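Local structure of SYE1 (Shewanella oneidensis, 4AWT) at residues L25-A30 with A42-Q47; E57-S62 with A81-V86; F321-I326 with A342-A347. The protein binds flavin mononucleotide and, like other members of the Old Yellow Enzyme family, probably passes reducing equivalents from NADH or NADPH to carbon-carbon double bonds. The protein carries 1 engineered substitution. All coordinates share one frame; numbering follows the deposited sequence.

Contact 1: residues L25-A30 with A42-Q47; sequences LTRSRA and AIYYAQ. Engineered in segment 25-30: Leu-25 (natural residue Met). With FMN (flavin mononucleotide), chain B; BOG (octyl beta-D-glucopyranoside), chain D.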
loop_
_atom_site.group_PDB
_atom_site.type_symbol
_atom_site.label_atom_id
_atom_site.label_comp_id
_atom_site.label_asym_id
_atom_site.label_seq_id
_atom_site.Cartn_x
_atom_site.Cartn_y
_atom_site.Cartn_z
ATOM N N LEU A 25 2.615 6.005 0.925
ATOM C CA LEU A 25 3.973 6.518 0.828
ATOM C C LEU A 25 4.620 6.454 2.200
ATOM O O LEU A 25 4.447 7.357 3.033
ATOM C CB LEU A 25 3.998 7.961 0.293
ATOM C CG LEU A 25 3.398 8.143 -1.099
ATOM C CD1 LEU A 25 2.942 9.587 -1.277
ATOM C CD2 LEU A 25 4.400 7.727 -2.187
ATOM N N THR A 26 5.386 5.422 2.455
ATOM C CA THR A 26 6.194 5.300 3.679
ATOM C C THR A 26 7.084 6.509 3.824
ATOM O O THR A 26 7.887 6.807 2.937
ATOM C CB THR A 26 7.060 4.032 3.578
ATOM O OG1 THR A 26 6.246 2.859 3.694
ATOM C CG2 THR A 26 8.121 3.942 4.645
ATOM N N ARG A 27 6.980 7.161 4.980
ATOM C CA ARG A 27 7.810 8.321 5.309
ATOM C C ARG A 27 8.691 8.070 6.530
ATOM O O ARG A 27 9.575 8.902 6.830
ATOM C CB ARG A 27 7.003 9.598 5.473
ATOM C CG ARG A 27 6.058 9.892 4.321
ATOM C CD ARG A 27 6.733 9.903 2.935
ATOM N NE ARG A 27 7.830 10.886 2.894
ATOM C CZ ARG A 27 7.662 12.192 2.757
ATOM N NH1 ARG A 27 6.487 12.700 2.484
ATOM N NH2 ARG A 27 8.730 12.994 2.848
ATOM N N SER A 28 8.460 6.998 7.264
ATOM C CA SER A 28 9.304 6.641 8.393
ATOM C C SER A 28 9.469 7.814 9.375
ATOM O O SER A 28 10.586 8.128 9.792
ATOM C CB SER A 28 10.615 6.040 7.939
ATOM O OG SER A 28 10.376 4.790 7.331
ATOM N N ARG A 29 8.345 8.402 9.752
ATOM C CA ARG A 29 8.274 9.535 10.666
ATOM C C ARG A 29 7.656 9.154 11.994
ATOM O O ARG A 29 7.408 10.043 12.822
ATOM C CB ARG A 29 7.502 10.717 10.047
ATOM C CG ARG A 29 8.033 11.290 8.734
ATOM C CD ARG A 29 9.437 11.756 8.908
ATOM N NE ARG A 29 9.854 12.924 8.045
ATOM C CZ ARG A 29 10.294 12.849 6.802
ATOM N NH1 ARG A 29 10.212 11.733 6.108
ATOM N NH2 ARG A 29 10.784 13.939 6.236
ATOM N N ALA A 30 7.318 7.888 12.253
ATOM C CA ALA A 30 6.567 7.554 13.443
ATOM C C ALA A 30 7.410 7.811 14.698
ATOM O O ALA A 30 8.606 7.628 14.741
ATOM C CB ALA A 30 6.142 6.094 13.399
ATOM N N ALA A 42 -0.194 13.915 10.917
ATOM C CA ALA A 42 -1.532 14.418 10.750
ATOM C C ALA A 42 -1.560 15.693 9.874
ATOM O O ALA A 42 -2.393 15.824 8.996
ATOM C CB ALA A 42 -2.167 14.663 12.103
ATOM N N ILE A 43 -0.621 16.604 10.152
ATOM C CA ILE A 43 -0.528 17.809 9.315
ATOM C C ILE A 43 -0.238 17.436 7.880
ATOM O O ILE A 43 -0.865 17.952 6.953
ATOM C CB ILE A 43 0.555 18.766 9.867
ATOM C CG1 ILE A 43 0.271 19.201 11.296
ATOM C CG2 ILE A 43 0.671 19.958 8.917
ATOM C CD1 ILE A 43 1.362 20.056 11.896
ATOM N N TYR A 44 0.744 16.566 7.686
ATOM C CA TYR A 44 1.166 16.124 6.351
ATOM C C TYR A 44 0.005 15.573 5.536
ATOM O O TYR A 44 -0.203 15.929 4.384
ATOM C CB TYR A 44 2.237 15.091 6.546
ATOM C CG TYR A 44 2.539 14.160 5.385
ATOM C CD1 TYR A 44 3.217 14.590 4.260
ATOM C CD2 TYR A 44 2.133 12.837 5.459
ATOM C CE1 TYR A 44 3.487 13.728 3.233
ATOM C CE2 TYR A 44 2.434 11.939 4.449
ATOM C CZ TYR A 44 3.122 12.387 3.334
ATOM O OH TYR A 44 3.505 11.539 2.330
ATOM N N TYR A 45 -0.785 14.649 6.145
ATOM C CA TYR A 45 -1.894 14.085 5.423
ATOM C C TYR A 45 -2.989 15.122 5.189
ATOM O O TYR A 45 -3.577 15.193 4.111
ATOM C CB TYR A 45 -2.440 12.860 6.128
ATOM C CG TYR A 45 -1.612 11.609 5.992
ATOM C CD1 TYR A 45 -1.581 10.937 4.764
ATOM C CD2 TYR A 45 -0.907 11.066 7.041
ATOM C CE1 TYR A 45 -0.875 9.771 4.614
ATOM C CE2 TYR A 45 -0.194 9.886 6.898
ATOM C CZ TYR A 45 -0.175 9.227 5.685
ATOM O OH TYR A 45 0.478 8.046 5.532
ATOM N N ALA A 46 -3.275 15.951 6.195
ATOM C CA ALA A 46 -4.316 16.964 6.037
ATOM C C ALA A 46 -3.974 17.965 4.945
ATOM O O ALA A 46 -4.870 18.440 4.255
ATOM C CB ALA A 46 -4.571 17.654 7.352
ATOM N N GLN A 47 -2.685 18.269 4.780
ATOM C CA GLN A 47 -2.240 19.143 3.693
ATOM C C GLN A 47 -2.586 18.604 2.326
ATOM O O GLN A 47 -2.622 19.375 1.367
ATOM C CB GLN A 47 -0.735 19.341 3.759
ATOM C CG GLN A 47 -0.239 20.265 4.861
ATOM C CD GLN A 47 1.255 20.392 4.903
ATOM O OE1 GLN A 47 1.772 21.372 5.586
ATOM N NE2 GLN A 47 1.985 19.600 4.305
HETATM N N1 FMN B . 3.663 1.635 -1.854
HETATM C C2 FMN B . 2.930 0.972 -0.967
HETATM O O2 FMN B . 2.028 0.165 -1.318
HETATM N N3 FMN B . 3.141 1.159 0.391
HETATM C C4 FMN B . 4.101 2.023 0.893
HETATM O O4 FMN B . 4.155 2.211 2.137
HETATM C C4A FMN B . 4.935 2.623 -0.049
HETATM N N5 FMN B . 5.991 3.435 0.362
HETATM C C5A FMN B . 6.522 4.345 -0.592
HETATM C C6 FMN B . 7.370 5.344 -0.183
HETATM C C7 FMN B . 7.901 6.290 -1.092
HETATM C C7M FMN B . 8.725 7.431 -0.547
HETATM C C8 FMN B . 7.591 6.158 -2.412
HETATM C C8M FMN B . 8.089 7.145 -3.449
HETATM C C9 FMN B . 6.732 5.127 -2.846
HETATM C C9A FMN B . 6.180 4.217 -1.943
HETATM N N10 FMN B . 5.272 3.223 -2.362
HETATM C C10 FMN B . 4.605 2.475 -1.411
HETATM C "C1'" FMN B . 4.885 3.152 -3.774
HETATM C "C2'" FMN B . 3.896 4.255 -4.195
HETATM O "O2'" FMN B . 2.625 4.042 -3.604
HETATM C "C3'" FMN B . 3.669 4.293 -5.693
HETATM O "O3'" FMN B . 3.010 3.127 -6.162
HETATM C "C4'" FMN B . 4.938 4.521 -6.536
HETATM O "O4'" FMN B . 5.753 5.548 -5.993
HETATM C "C5'" FMN B . 4.627 4.749 -8.002
HETATM O "O5'" FMN B . 3.845 5.940 -8.195
HETATM P P FMN B . 4.574 7.308 -8.649
HETATM O O1P FMN B . 5.435 7.740 -7.489
HETATM O O2P FMN B . 5.393 6.996 -9.882
HETATM O O3P FMN B . 3.415 8.239 -8.904
HETATM C C1 BOG D . 11.106 1.516 -0.140
HETATM O O1 BOG D . 12.116 2.425 -0.484
HETATM C C2 BOG D . 10.114 2.101 0.815
HETATM O O2 BOG D . 10.704 2.401 2.062
HETATM C C3 BOG D . 8.945 1.147 1.108
HETATM O O3 BOG D . 7.934 1.813 1.811
HETATM C C4 BOG D . 8.335 0.731 -0.238
HETATM O O4 BOG D . 7.328 -0.194 -0.000
HETATM C C5 BOG D . 9.382 0.179 -1.199
HETATM O O5 BOG D . 10.352 1.196 -1.357
HETATM C C6 BOG D . 8.789 -0.187 -2.535
HETATM O O6 BOG D . 9.848 -0.763 -3.279
HETATM C "C1'" BOG D . 13.330 1.834 -0.884
HETATM C "C2'" BOG D . 14.487 2.809 -1.088
HETATM C "C3'" BOG D . 14.133 4.021 -1.894
HETATM C "C4'" BOG D . 15.217 4.896 -2.514
HETATM C "C5'" BOG D . 15.057 6.308 -1.943
HETATM C "C6'" BOG D . 16.226 6.650 -1.017
HETATM C "C7'" BOG D . 16.036 8.059 -0.427
HETATM C "C8'" BOG D . 17.425 8.532 -0.017
HETATM O O HOH W 1 2.427 9.176 3.035
#
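Arg-27 and Tyr-44 make the one direct hydrogen bond between 25-30 and 42-47. Arg-27 NH1 donates to Tyr-44 OH at 3.2 Å, a weak bond although the hydroxyl sits at the guanidinium edge, near its plane. Guanidinium and phenol planes stand 75° apart, with NH1 also 3.3 Å from Tyr-44 CE1. Bends at chi2 and chi3 (-54° and -57°) curl the arginine so that its CG and CD, too, pack against the phenol oxygen. The strongest partner of this guanidinium is Gly-356 O, on NH2; Thr-348 O and Leu-349 O also accept from it, at NH2 and NE.

A water supplies the second polar link. It lies in the plane of the Tyr-44 ring, 2.7 Å from Tyr-44 OH, donates to Leu-25 O at 2.7 Å, and reaches Tyr-45 OH only weakly.

Van der Waals contact is thin. Leu-25, an engineered residue, brings CD1 to 4.1 Å from Tyr-44 OH, while its other branch, CD2, meets FMN C9 at 3.6 Å. Next to it, Thr-26 OG1 donates to FMN O4 at 2.7 Å.

All the touching side chains are buried. Three backbone carbonyls and the Tyr-44 hydroxyl probably stabilise the arginine charge, and the flavin-binding loop is joined to helix 39-46 through a tyrosine hydroxyl and one water more than through apolar packing.

Contact 2: residues E57-S62 with A81-V86; sequences EGTQIS and AGWRIV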
loop_
_atom_site.group_PDB
_atom_site.type_symbol
_atom_site.label_atom_id
_atom_site.label_comp_id
_atom_site.label_asym_id
_atom_site.label_seq_id
_atom_site.Cartn_x
_atom_site.Cartn_y
_atom_site.Cartn_z
ATOM N N GLU A 57 0.424 5.434 4.214
ATOM C CA GLU A 57 1.608 4.626 4.180
ATOM C C GLU A 57 1.350 3.269 4.822
ATOM O O GLU A 57 0.518 3.123 5.722
ATOM C CB GLU A 57 2.758 5.333 4.901
ATOM C CG GLU A 57 2.524 5.597 6.406
ATOM C CD GLU A 57 3.292 6.849 6.801
ATOM O OE1 GLU A 57 4.541 6.825 6.865
ATOM O OE2 GLU A 57 2.626 7.878 7.059
ATOM N N GLY A 58 2.134 2.276 4.408
ATOM C CA GLY A 58 1.987 0.962 5.035
ATOM C C GLY A 58 2.129 1.079 6.536
ATOM O O GLY A 58 3.013 1.737 7.076
ATOM N N THR A 59 1.241 0.357 7.233
ATOM C CA THR A 59 1.241 0.372 8.690
ATOM C C THR A 59 1.221 -1.083 9.154
ATOM O O THR A 59 0.339 -1.877 8.832
ATOM C CB THR A 59 0.099 1.253 9.222
ATOM O OG1 THR A 59 0.169 1.328 10.644
ATOM C CG2 THR A 59 -1.295 0.861 8.858
ATOM N N GLN A 60 2.272 -1.465 9.861
ATOM C CA GLN A 60 2.484 -2.881 10.180
ATOM C C GLN A 60 1.444 -3.376 11.162
ATOM O O GLN A 60 1.062 -2.726 12.142
ATOM C CB GLN A 60 3.888 -3.154 10.701
ATOM C CG GLN A 60 4.294 -2.417 11.976
ATOM C CD GLN A 60 4.981 -1.113 11.728
ATOM O OE1 GLN A 60 4.907 -0.548 10.613
ATOM N NE2 GLN A 60 5.625 -0.561 12.726
ATOM N N ILE A 61 1.010 -4.628 10.928
ATOM C CA ILE A 61 -0.035 -5.262 11.693
ATOM C C ILE A 61 0.444 -5.921 12.982
ATOM O O ILE A 61 -0.372 -6.353 13.779
ATOM C CB ILE A 61 -0.802 -6.289 10.825
ATOM C CG1 ILE A 61 0.081 -7.476 10.444
ATOM C CG2 ILE A 61 -1.419 -5.619 9.626
ATOM C CD1 ILE A 61 -0.626 -8.568 9.674
ATOM N N SER A 62 1.751 -5.998 13.172
ATOM C CA SER A 62 2.317 -6.674 14.328
ATOM C C SER A 62 3.788 -6.294 14.397
ATOM O O SER A 62 4.350 -5.737 13.426
ATOM C CB SER A 62 2.221 -8.183 14.198
ATOM O OG SER A 62 3.142 -8.621 13.204
ATOM N N ALA A 81 -4.508 5.439 18.557
ATOM C CA ALA A 81 -4.797 6.824 18.907
ATOM C C ALA A 81 -4.004 7.788 18.066
ATOM O O ALA A 81 -4.512 8.861 17.703
ATOM C CB ALA A 81 -4.486 6.998 20.395
ATOM N N GLY A 82 -2.741 7.467 17.760
ATOM C CA GLY A 82 -1.981 8.341 16.867
ATOM C C GLY A 82 -2.611 8.422 15.513
ATOM O O GLY A 82 -2.732 9.500 14.894
ATOM N N TRP A 83 -3.077 7.290 14.997
ATOM C CA TRP A 83 -3.800 7.305 13.736
ATOM C C TRP A 83 -5.103 8.080 13.835
ATOM O O TRP A 83 -5.487 8.711 12.858
ATOM C CB TRP A 83 -3.998 5.909 13.192
ATOM C CG TRP A 83 -2.857 5.297 12.471
ATOM C CD1 TRP A 83 -2.286 4.076 12.708
ATOM C CD2 TRP A 83 -2.174 5.831 11.327
ATOM N NE1 TRP A 83 -1.311 3.810 11.809
ATOM C CE2 TRP A 83 -1.217 4.872 10.933
ATOM C CE3 TRP A 83 -2.287 7.001 10.575
ATOM C CZ2 TRP A 83 -0.368 5.072 9.842
ATOM C CZ3 TRP A 83 -1.453 7.191 9.495
ATOM C CH2 TRP A 83 -0.505 6.235 9.141
ATOM N N ARG A 84 -5.778 8.041 14.976
ATOM C CA ARG A 84 -7.013 8.801 15.119
ATOM C C ARG A 84 -6.752 10.282 14.938
ATOM O O ARG A 84 -7.594 10.989 14.382
ATOM C CB ARG A 84 -7.607 8.541 16.526
ATOM C CG ARG A 84 -8.892 9.343 16.785
ATOM C CD ARG A 84 -10.042 8.905 15.894
ATOM N NE ARG A 84 -11.310 9.567 16.115
ATOM C CZ ARG A 84 -12.134 9.242 17.099
ATOM N NH1 ARG A 84 -11.837 8.285 17.961
ATOM N NH2 ARG A 84 -13.277 9.918 17.217
ATOM N N ILE A 85 -5.628 10.798 15.411
ATOM C CA ILE A 85 -5.415 12.233 15.185
ATOM C C ILE A 85 -5.257 12.497 13.696
ATOM O O ILE A 85 -5.756 13.501 13.196
ATOM C CB ILE A 85 -4.230 12.708 16.016
ATOM C CG1 ILE A 85 -4.455 12.508 17.516
ATOM C CG2 ILE A 85 -3.907 14.166 15.695
ATOM C CD1 ILE A 85 -3.152 12.677 18.249
ATOM N N VAL A 86 -4.580 11.602 12.967
ATOM C CA VAL A 86 -4.477 11.737 11.509
ATOM C C VAL A 86 -5.841 11.720 10.877
ATOM O O VAL A 86 -6.152 12.579 10.022
ATOM C CB VAL A 86 -3.573 10.643 10.939
ATOM C CG1 VAL A 86 -3.605 10.694 9.409
ATOM C CG2 VAL A 86 -2.167 10.733 11.450
#
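Trp-83, which buries more surface here than any other residue, sends its indole from helix 77-92 to the strand at Thr-59 and Glu-57. Its NE1 donates to Thr-59 OG1 at 3.1 Å with an N-H...O angle of 150°, and the hydroxyl lies at the ring edge, near the indole plane.

Thr-59 is set up for the role by its first torsion: with CB pointing toward the helix, chi1 of -176° places OG1 anti to the backbone N, at the indole N-H. The hydroxyl is also hydrogen-bonded to Pro-72 O, so two partners fix its rotation. The methine joins in, with Thr-59 CB 3.9 Å from Trp-83 CZ2.

Glu-57 meets the far corner of the same indole by van der Waals contact. Its CG and OE2 each approach Trp-83 CH2 at 4.1 Å, and the carboxylate plane is turned 65° from the ring. The carboxylate oxygens have their polar partners in the neighbouring loop and helix: OE2 binds Tyr-45 OH, and OE1 accepts from Arg-27 N. Phe-175 adds an edge-to-face ring contact to the indole.

Between these two strand residues, the backbone N-H of Gly-58 binds FMN O4, so the strand that receives the tryptophan also takes part in the flavin site. The contact joins the first strand and the helix of a beta-alpha-beta unit (strand 53-60, helix 77-92, strand 96-102), the repeating element of a TIM barrel.

Contact 3: residues F321-I326 with A342-A347; sequences FGRPFI and AEHVPA. With FMN (flavin mononucleotide), chain B; BOG (octyl beta-D-glucopyranoside), chain D; SO4 (sulfate ion), chain C.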
loop_
_atom_site.group_PDB
_atom_site.type_symbol
_atom_site.label_atom_id
_atom_site.label_comp_id
_atom_site.label_asym_id
_atom_site.label_seq_id
_atom_site.Cartn_x
_atom_site.Cartn_y
_atom_site.Cartn_z
ATOM N N PHE A 321 -0.967 9.277 -7.561
ATOM C CA PHE A 321 0.268 10.011 -7.849
ATOM C C PHE A 321 1.098 9.968 -6.592
ATOM O O PHE A 321 0.674 10.538 -5.567
ATOM C CB PHE A 321 -0.016 11.464 -8.228
ATOM C CG PHE A 321 -0.930 11.620 -9.416
ATOM C CD1 PHE A 321 -2.297 11.548 -9.275
ATOM C CD2 PHE A 321 -0.429 11.835 -10.681
ATOM C CE1 PHE A 321 -3.149 11.696 -10.338
ATOM C CE2 PHE A 321 -1.290 11.994 -11.751
ATOM C CZ PHE A 321 -2.646 11.950 -11.567
ATOM N N GLY A 322 2.217 9.245 -6.603
ATOM C CA GLY A 322 3.000 9.046 -5.404
ATOM C C GLY A 322 4.008 10.154 -5.195
ATOM O O GLY A 322 3.803 11.091 -4.439
ATOM N N ARG A 323 5.118 10.049 -5.936
ATOM C CA ARG A 323 6.187 11.059 -5.822
ATOM C C ARG A 323 5.664 12.461 -5.992
ATOM O O ARG A 323 6.059 13.344 -5.204
ATOM C CB ARG A 323 7.365 10.664 -6.715
ATOM C CG ARG A 323 8.113 9.498 -6.090
ATOM C CD ARG A 323 9.024 8.741 -7.032
ATOM N NE ARG A 323 8.269 7.881 -7.916
ATOM C CZ ARG A 323 8.833 6.976 -8.689
ATOM N NH1 ARG A 323 10.166 6.849 -8.682
ATOM N NH2 ARG A 323 8.078 6.172 -9.455
ATOM N N PRO A 324 4.771 12.762 -6.941
ATOM C CA PRO A 324 4.310 14.151 -7.038
ATOM C C PRO A 324 3.557 14.632 -5.801
ATOM O O PRO A 324 3.602 15.811 -5.486
ATOM C CB PRO A 324 3.396 14.142 -8.268
ATOM C CG PRO A 324 3.997 13.030 -9.138
ATOM C CD PRO A 324 4.362 11.955 -8.122
ATOM N N PHE A 325 2.846 13.739 -5.094
ATOM C CA PHE A 325 2.158 14.176 -3.879
ATOM C C PHE A 325 3.102 14.480 -2.733
ATOM O O PHE A 325 2.764 15.228 -1.841
ATOM C CB PHE A 325 1.100 13.144 -3.445
ATOM C CG PHE A 325 -0.319 13.639 -3.539
ATOM C CD1 PHE A 325 -0.682 14.842 -2.968
ATOM C CD2 PHE A 325 -1.272 12.902 -4.218
ATOM C CE1 PHE A 325 -1.979 15.296 -3.022
ATOM C CE2 PHE A 325 -2.591 13.349 -4.272
ATOM C CZ PHE A 325 -2.932 14.550 -3.670
ATOM N N ILE A 326 4.305 13.912 -2.737
ATOM C CA ILE A 326 5.223 14.255 -1.667
ATOM C C ILE A 326 5.544 15.739 -1.709
ATOM O O ILE A 326 5.521 16.401 -0.683
ATOM C CB ILE A 326 6.467 13.384 -1.803
ATOM C CG1 ILE A 326 6.061 11.936 -1.515
ATOM C CG2 ILE A 326 7.634 13.865 -0.951
ATOM C CD1 ILE A 326 7.236 10.992 -1.761
ATOM N N ALA A 342 6.464 21.008 -8.143
ATOM C CA ALA A 342 7.715 20.888 -7.426
ATOM C C ALA A 342 8.187 19.454 -7.488
ATOM O O ALA A 342 7.387 18.527 -7.642
ATOM C CB ALA A 342 7.542 21.331 -6.000
ATOM N N GLU A 343 9.487 19.235 -7.331
ATOM C CA GLU A 343 10.032 17.898 -7.219
ATOM C C GLU A 343 10.506 17.631 -5.799
ATOM O O GLU A 343 10.958 18.527 -5.076
ATOM C CB GLU A 343 11.181 17.598 -8.195
ATOM C CG GLU A 343 10.765 17.567 -9.666
ATOM C CD GLU A 343 11.879 17.075 -10.571
ATOM O OE1 GLU A 343 12.716 17.833 -11.072
ATOM O OE2 GLU A 343 11.894 15.838 -10.771
ATOM N N HIS A 344 10.383 16.359 -5.404
ATOM C CA HIS A 344 10.733 15.959 -4.069
ATOM C C HIS A 344 12.241 15.775 -3.906
ATOM O O HIS A 344 12.977 15.505 -4.878
ATOM C CB HIS A 344 10.031 14.654 -3.666
ATOM C CG HIS A 344 10.592 13.426 -4.296
ATOM N ND1 HIS A 344 10.244 12.980 -5.531
ATOM C CD2 HIS A 344 11.543 12.563 -3.826
ATOM C CE1 HIS A 344 10.957 11.897 -5.795
ATOM N NE2 HIS A 344 11.756 11.603 -4.774
ATOM N N VAL A 345 12.668 15.834 -2.651
ATOM C CA VAL A 345 14.056 15.628 -2.235
ATOM C C VAL A 345 14.233 14.194 -1.731
ATOM O O VAL A 345 13.685 13.857 -0.660
ATOM C CB VAL A 345 14.439 16.615 -1.157
ATOM C CG1 VAL A 345 15.861 16.377 -0.713
ATOM C CG2 VAL A 345 14.308 18.051 -1.711
ATOM N N PRO A 346 14.928 13.324 -2.465
ATOM C CA PRO A 346 15.088 11.951 -1.978
ATOM C C PRO A 346 15.619 11.851 -0.602
ATOM O O PRO A 346 15.204 10.947 0.193
ATOM C CB PRO A 346 16.020 11.336 -3.056
ATOM C CG PRO A 346 15.667 12.105 -4.303
ATOM C CD PRO A 346 15.432 13.502 -3.840
ATOM N N ALA A 347 16.563 12.716 -0.210
ATOM C CA ALA A 347 17.186 12.589 1.094
ATOM C C ALA A 347 16.256 12.787 2.251
ATOM O O ALA A 347 16.618 12.380 3.381
ATOM C CB ALA A 347 18.322 13.644 1.220
HETATM N N1 FMN B . 3.663 1.635 -1.854
HETATM C C2 FMN B . 2.930 0.972 -0.967
HETATM O O2 FMN B . 2.028 0.165 -1.318
HETATM N N3 FMN B . 3.141 1.159 0.391
HETATM C C4 FMN B . 4.101 2.023 0.893
HETATM O O4 FMN B . 4.155 2.211 2.137
HETATM C C4A FMN B . 4.935 2.623 -0.049
HETATM N N5 FMN B . 5.991 3.435 0.362
HETATM C C5A FMN B . 6.522 4.345 -0.592
HETATM C C6 FMN B . 7.370 5.344 -0.183
HETATM C C7 FMN B . 7.901 6.290 -1.092
HETATM C C7M FMN B . 8.725 7.431 -0.547
HETATM C C8 FMN B . 7.591 6.158 -2.412
HETATM C C8M FMN B . 8.089 7.145 -3.449
HETATM C C9 FMN B . 6.732 5.127 -2.846
HETATM C C9A FMN B . 6.180 4.217 -1.943
HETATM N N10 FMN B . 5.272 3.223 -2.362
HETATM C C10 FMN B . 4.605 2.475 -1.411
HETATM C "C1'" FMN B . 4.885 3.152 -3.774
HETATM C "C2'" FMN B . 3.896 4.255 -4.195
HETATM O "O2'" FMN B . 2.625 4.042 -3.604
HETATM C "C3'" FMN B . 3.669 4.293 -5.693
HETATM O "O3'" FMN B . 3.010 3.127 -6.162
HETATM C "C4'" FMN B . 4.938 4.521 -6.536
HETATM O "O4'" FMN B . 5.753 5.548 -5.993
HETATM C "C5'" FMN B . 4.627 4.749 -8.002
HETATM O "O5'" FMN B . 3.845 5.940 -8.195
HETATM P P FMN B . 4.574 7.308 -8.649
HETATM O O1P FMN B . 5.435 7.740 -7.489
HETATM O O2P FMN B . 5.393 6.996 -9.882
HETATM O O3P FMN B . 3.415 8.239 -8.904
HETATM C C1 BOG D . 11.106 1.516 -0.140
HETATM O O1 BOG D . 12.116 2.425 -0.484
HETATM C C2 BOG D . 10.114 2.101 0.815
HETATM O O2 BOG D . 10.704 2.401 2.062
HETATM C C3 BOG D . 8.945 1.147 1.108
HETATM O O3 BOG D . 7.934 1.813 1.811
HETATM C C4 BOG D . 8.335 0.731 -0.238
HETATM O O4 BOG D . 7.328 -0.194 -0.000
HETATM C C5 BOG D . 9.382 0.179 -1.199
HETATM O O5 BOG D . 10.352 1.196 -1.357
HETATM C C6 BOG D . 8.789 -0.187 -2.535
HETATM O O6 BOG D . 9.848 -0.763 -3.279
HETATM C "C1'" BOG D . 13.330 1.834 -0.884
HETATM C "C2'" BOG D . 14.487 2.809 -1.088
HETATM C "C3'" BOG D . 14.133 4.021 -1.894
HETATM C "C4'" BOG D . 15.217 4.896 -2.514
HETATM C "C5'" BOG D . 15.057 6.308 -1.943
HETATM C "C6'" BOG D . 16.226 6.650 -1.017
HETATM C "C7'" BOG D . 16.036 8.059 -0.427
HETATM C "C8'" BOG D . 17.425 8.532 -0.017
HETATM S S SO4 C . 12.396 9.801 -8.896
HETATM O O1 SO4 C . 12.254 8.662 -7.871
HETATM O O2 SO4 C . 12.740 9.237 -10.156
HETATM O O3 SO4 C . 10.951 10.295 -9.239
HETATM O O4 SO4 C . 13.028 10.989 -8.401
#
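With CG of His-344 set between its backbone N and carbonyl carbon, chi1 of 75° brings the imidazole beside Arg-323, while its CB meets Ile-326; a bend at chi3 (-76°) turns the arginine's end away to the FMN phosphate. This is the phosphate-binding corner of the TIM barrel, at the start of the short helix after strand 318-320. Across the contact the touch is purely van der Waals: Arg-323 CG lies 3.7 Å from His-344 CE1, and Ile-326 CG2 lies 3.7 Å from His-344 CB.

The phosphate is gripped by backbone and side chain together. Gly-322 N donates to FMN O3P at 2.8 Å, and Arg-323 N donates almost straight (171°) to FMN O1P at 2.8 Å. At the guanidinium edge, Arg-323 NE reaches the same O1P at 2.9 Å, while NH2 reaches FMN O2P at 2.8 Å. Arg-323 NH1 turns to a sulfate, probably from the crystallisation liquor, meeting its O1 at 2.9 Å; Arg-301 holds that sulfate as well. Replaced by an alanine, Arg-323 would probably leave O1P with one bond fewer and O2P without this guanidinium partner, and would uncover the imidazole where CG now packs.

At Gly-322 there is little space for a side chain, since a beta carbon modelled there would fall 2.7 Å from FMN O1P.

Overall arrangement
Followed from the N terminus, the three contacts come in series; none nests in or crosses another. Contact 1 closes the loop between strand 20-22 and helix 39-46, contact 2 the excursion from strand 53-60 to helix 77-92, and contact 3 the turn past helix 331-337 near the C terminus. Contacts 1 and 2 meet at Glu-57, whose CB packs 3.2 Å from Leu-25 O. Contacts 1 and 3 meet where the barrel closes, strand 318-320 lying beside 20-22: Leu-25 CD1 packs 3.6 Å from Gly-322 O, and both contacts touch FMN. Contacts 2 and 3 do not touch, their nearest atoms being about 10 Å apart.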